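Sigma-C capsid protein (Avian reovirus, PDB 2VRS) forms the homotrimeric fibre that attaches the virus to host cells and also induces apoptosis. Local coordinates at residues 121-126 against 197-202. Sequence-based numbering, arbitrary orientation.
Sequences NLTVTS and TANIRS
At the end of the C-terminal beta-barrel domain far from the coiled-coil helix, the short strand of Leu-122 and Val-124 runs antiparallel to the start of strand 198-210, paired with Ile-200 and Ala-198. The strand axes approach to 4.7 Å. Both pairs are of the hydrogen-bonded type: Leu-122 N gives to Ile-200 O at 2.9 Å, and Ile-200 N returns the bond to Leu-122 O. Val-124 and Ala-198 likewise exchange a pair of backbone bonds. Between them Thr-123 and Asn-199 form a non-hydrogen-bonded pair, where Thr-123 CA lies 3.4 Å from Ala-198 O in a CA-H...O contact.

The buried face carries Leu-122, Val-124 and Ile-200. Ile-200 CG1 sits between its own backbone N and carbonyl carbon (chi1 70°) and meets Leu-122 CB at 4.1 Å, while Ile-200 CD1 comes to 4.3 Å from Val-124 CG1. Val-124 CG2 touches the methyl of Ala-198 at its CB. Phe-165 and Arg-167 of strand 159-167 pack beside this row.

On the other face, Asn-199 holds CG anti to its backbone N (chi1 -168°), and its side chain crosses that of the diagonally placed Asn-121 at about a right angle, the two amide planes 64° apart. Asn-199 ND2 donates to Asn-121 OD1; the modelled 2.5 Å is very short, so the exact length is doubtful. Asp-97 and Ser-95 bond the backbone N and O of Thr-123 on the strand's other edge. The result is an antiparallel strand pair with one apolar and one polar face, as expected in the wall of a beta-barrel.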
ATOM      1  N   ASN C 121     -18.988   3.648  34.302  1.00 32.88           N
ATOM      2  CA  ASN C 121     -20.225   3.719  33.573  1.00 30.48           C
ATOM      3  C   ASN C 121     -20.448   5.109  33.054  1.00 28.82           C
ATOM      4  O   ASN C 121     -19.659   6.020  33.326  1.00 29.35           O
ATOM      5  CB  ASN C 121     -21.374   3.353  34.483  1.00 29.67           C
ATOM      6  CG  ASN C 121     -21.429   4.236  35.710  1.00 33.42           C
ATOM      7  OD1 ASN C 121     -22.130   5.243  35.703  1.00 42.49           O
ATOM      8  ND2 ASN C 121     -20.669   3.891  36.752  1.00 35.88           N
ATOM      9  N   LEU C 122     -21.520   5.238  32.288  1.00 25.45           N
ATOM     10  CA  LEU C 122     -21.849   6.502  31.665  1.00 25.08           C
ATOM     11  C   LEU C 122     -23.336   6.688  31.820  1.00 25.85           C
ATOM     12  O   LEU C 122     -24.133   5.810  31.470  1.00 25.73           O
ATOM     13  CB  LEU C 122     -21.441   6.432  30.178  1.00 27.57           C
ATOM     14  CG  LEU C 122     -21.424   7.704  29.354  1.00 29.76           C
ATOM     15  CD1 LEU C 122     -20.221   8.550  29.707  1.00 21.91           C
ATOM     16  CD2 LEU C 122     -21.401   7.329  27.854  1.00 28.32           C
ATOM     17  N   THR C 123     -23.736   7.815  32.407  1.00 24.40           N
ATOM     18  CA  THR C 123     -25.150   8.108  32.537  1.00 25.46           C
ATOM     19  C   THR C 123     -25.610   8.769  31.246  1.00 24.20           C
ATOM     20  O   THR C 123     -24.951   9.686  30.755  1.00 28.73           O
ATOM     21  CB  THR C 123     -25.397   9.070  33.720  1.00 29.83           C
ATOM     22  OG1 THR C 123     -25.119   8.357  34.924  1.00 33.36           O
ATOM     23  CG2 THR C 123     -26.846   9.565  33.718  1.00 25.75           C
ATOM     24  N   VAL C 124     -26.698   8.243  30.689  1.00 27.94           N
ATOM     25  CA  VAL C 124     -27.258   8.737  29.427  1.00 27.16           C
ATOM     26  C   VAL C 124     -28.661   9.220  29.715  1.00 32.99           C
ATOM     27  O   VAL C 124     -29.278   8.812  30.704  1.00 33.82           O
ATOM     28  CB  VAL C 124     -27.275   7.659  28.287  1.00 27.84           C
ATOM     29  CG1 VAL C 124     -25.836   7.291  27.880  1.00 29.51           C
ATOM     30  CG2 VAL C 124     -28.072   6.418  28.689  1.00 27.17           C
ATOM     31  N   THR C 125     -29.159  10.103  28.857  1.00 30.88           N
ATOM     32  CA  THR C 125     -30.491  10.681  29.052  1.00 30.36           C
ATOM     33  C   THR C 125     -31.398  10.549  27.844  1.00 34.45           C
ATOM     34  O   THR C 125     -32.554  10.950  27.894  1.00 31.67           O
ATOM     35  CB  THR C 125     -30.390  12.157  29.454  1.00 29.91           C
ATOM     36  OG1 THR C 125     -29.705  12.883  28.433  1.00 31.79           O
ATOM     37  CG2 THR C 125     -29.605  12.308  30.749  1.00 34.06           C
ATOM     38  N   SER C 126     -30.894   9.953  26.769  1.00 30.11           N
ATOM     39  CA  SER C 126     -31.636   9.902  25.526  1.00 31.10           C
ATOM     40  C   SER C 126     -31.441   8.562  24.830  1.00 30.02           C
ATOM     41  O   SER C 126     -30.816   7.659  25.397  1.00 30.59           O
ATOM     42  CB  SER C 126     -31.225  11.079  24.635  1.00 33.22           C
ATOM     43  OG  SER C 126     -31.907  11.020  23.394  1.00 47.04           O
ATOM     44  N   THR C 197     -33.375   8.704  31.421  1.00 39.73           N
ATOM     45  CA  THR C 197     -32.163   8.599  32.243  1.00 40.51           C
ATOM     46  C   THR C 197     -31.892   7.132  32.551  1.00 40.94           C
ATOM     47  O   THR C 197     -32.801   6.373  32.911  1.00 43.77           O
ATOM     48  CB  THR C 197     -32.237   9.468  33.536  1.00 40.22           C
ATOM     49  OG1 THR C 197     -32.193  10.861  33.182  1.00 45.22           O
ATOM     50  CG2 THR C 197     -31.057   9.187  34.474  1.00 39.75           C
ATOM     51  N   ALA C 198     -30.633   6.736  32.381  1.00 34.70           N
ATOM     52  CA  ALA C 198     -30.232   5.350  32.534  1.00 30.61           C
ATOM     53  C   ALA C 198     -28.734   5.313  32.581  1.00 30.83           C
ATOM     54  O   ALA C 198     -28.067   6.320  32.340  1.00 30.42           O
ATOM     55  CB  ALA C 198     -30.739   4.518  31.378  1.00 34.77           C
ATOM     56  N   ASN C 199     -28.206   4.151  32.931  1.00 31.69           N
ATOM     57  CA  ASN C 199     -26.783   3.971  33.080  1.00 30.52           C
ATOM     58  C   ASN C 199     -26.365   2.813  32.190  1.00 28.51           C
ATOM     59  O   ASN C 199     -27.021   1.768  32.170  1.00 32.21           O
ATOM     60  CB  ASN C 199     -26.460   3.666  34.551  1.00 33.68           C
ATOM     61  CG  ASN C 199     -24.986   3.738  34.858  1.00 40.88           C
ATOM     62  OD1 ASN C 199     -24.353   2.718  35.146  1.00 43.81           O
ATOM     63  ND2 ASN C 199     -24.422   4.949  34.795  1.00 41.94           N
ATOM     64  N   ILE C 200     -25.301   3.034  31.424  1.00 28.76           N
ATOM     65  CA  ILE C 200     -24.670   1.967  30.659  1.00 22.09           C
ATOM     66  C   ILE C 200     -23.246   1.738  31.180  1.00 27.35           C
ATOM     67  O   ILE C 200     -22.556   2.665  31.608  1.00 26.16           O
ATOM     68  CB  ILE C 200     -24.740   2.255  29.102  1.00 23.33           C
ATOM     69  CG1 ILE C 200     -23.832   3.429  28.722  1.00 22.85           C
ATOM     70  CG2 ILE C 200     -26.200   2.485  28.650  1.00 26.97           C
ATOM     71  CD1 ILE C 200     -23.659   3.652  27.211  1.00 25.88           C
ATOM     72  N   ARG C 201     -22.813   0.488  31.197  1.00 21.71           N
ATOM     73  CA  ARG C 201     -21.499   0.180  31.738  1.00 21.05           C
ATOM     74  C   ARG C 201     -20.870  -0.884  30.874  1.00 20.34           C
ATOM     75  O   ARG C 201     -21.499  -1.362  29.916  1.00 18.71           O
ATOM     76  CB  ARG C 201     -21.614  -0.295  33.204  1.00 22.90           C
ATOM     77  CG  ARG C 201     -22.433  -1.588  33.350  1.00 26.71           C
ATOM     78  CD  ARG C 201     -22.517  -2.105  34.798  1.00 29.01           C
ATOM     79  NE  ARG C 201     -23.512  -3.172  34.912  1.00 31.78           N
ATOM     80  CZ  ARG C 201     -23.247  -4.466  34.936  1.00 44.68           C
ATOM     81  NH1 ARG C 201     -21.985  -4.898  34.873  1.00 41.64           N
ATOM     82  NH2 ARG C 201     -24.259  -5.326  35.044  1.00 45.14           N
ATOM     83  N   SER C 202     -19.617  -1.243  31.173  1.00 17.98           N
ATOM     84  CA  SER C 202     -18.891  -2.269  30.388  1.00 21.79           C
ATOM     85  C   SER C 202     -18.898  -1.904  28.895  1.00 22.29           C
ATOM     86  O   SER C 202     -19.180  -2.752  28.022  1.00 21.76           O
ATOM     87  CB  SER C 202     -19.519  -3.670  30.553  1.00 25.08           C
ATOM     88  OG  SER C 202     -19.506  -4.056  31.929  1.00 29.05           O
TER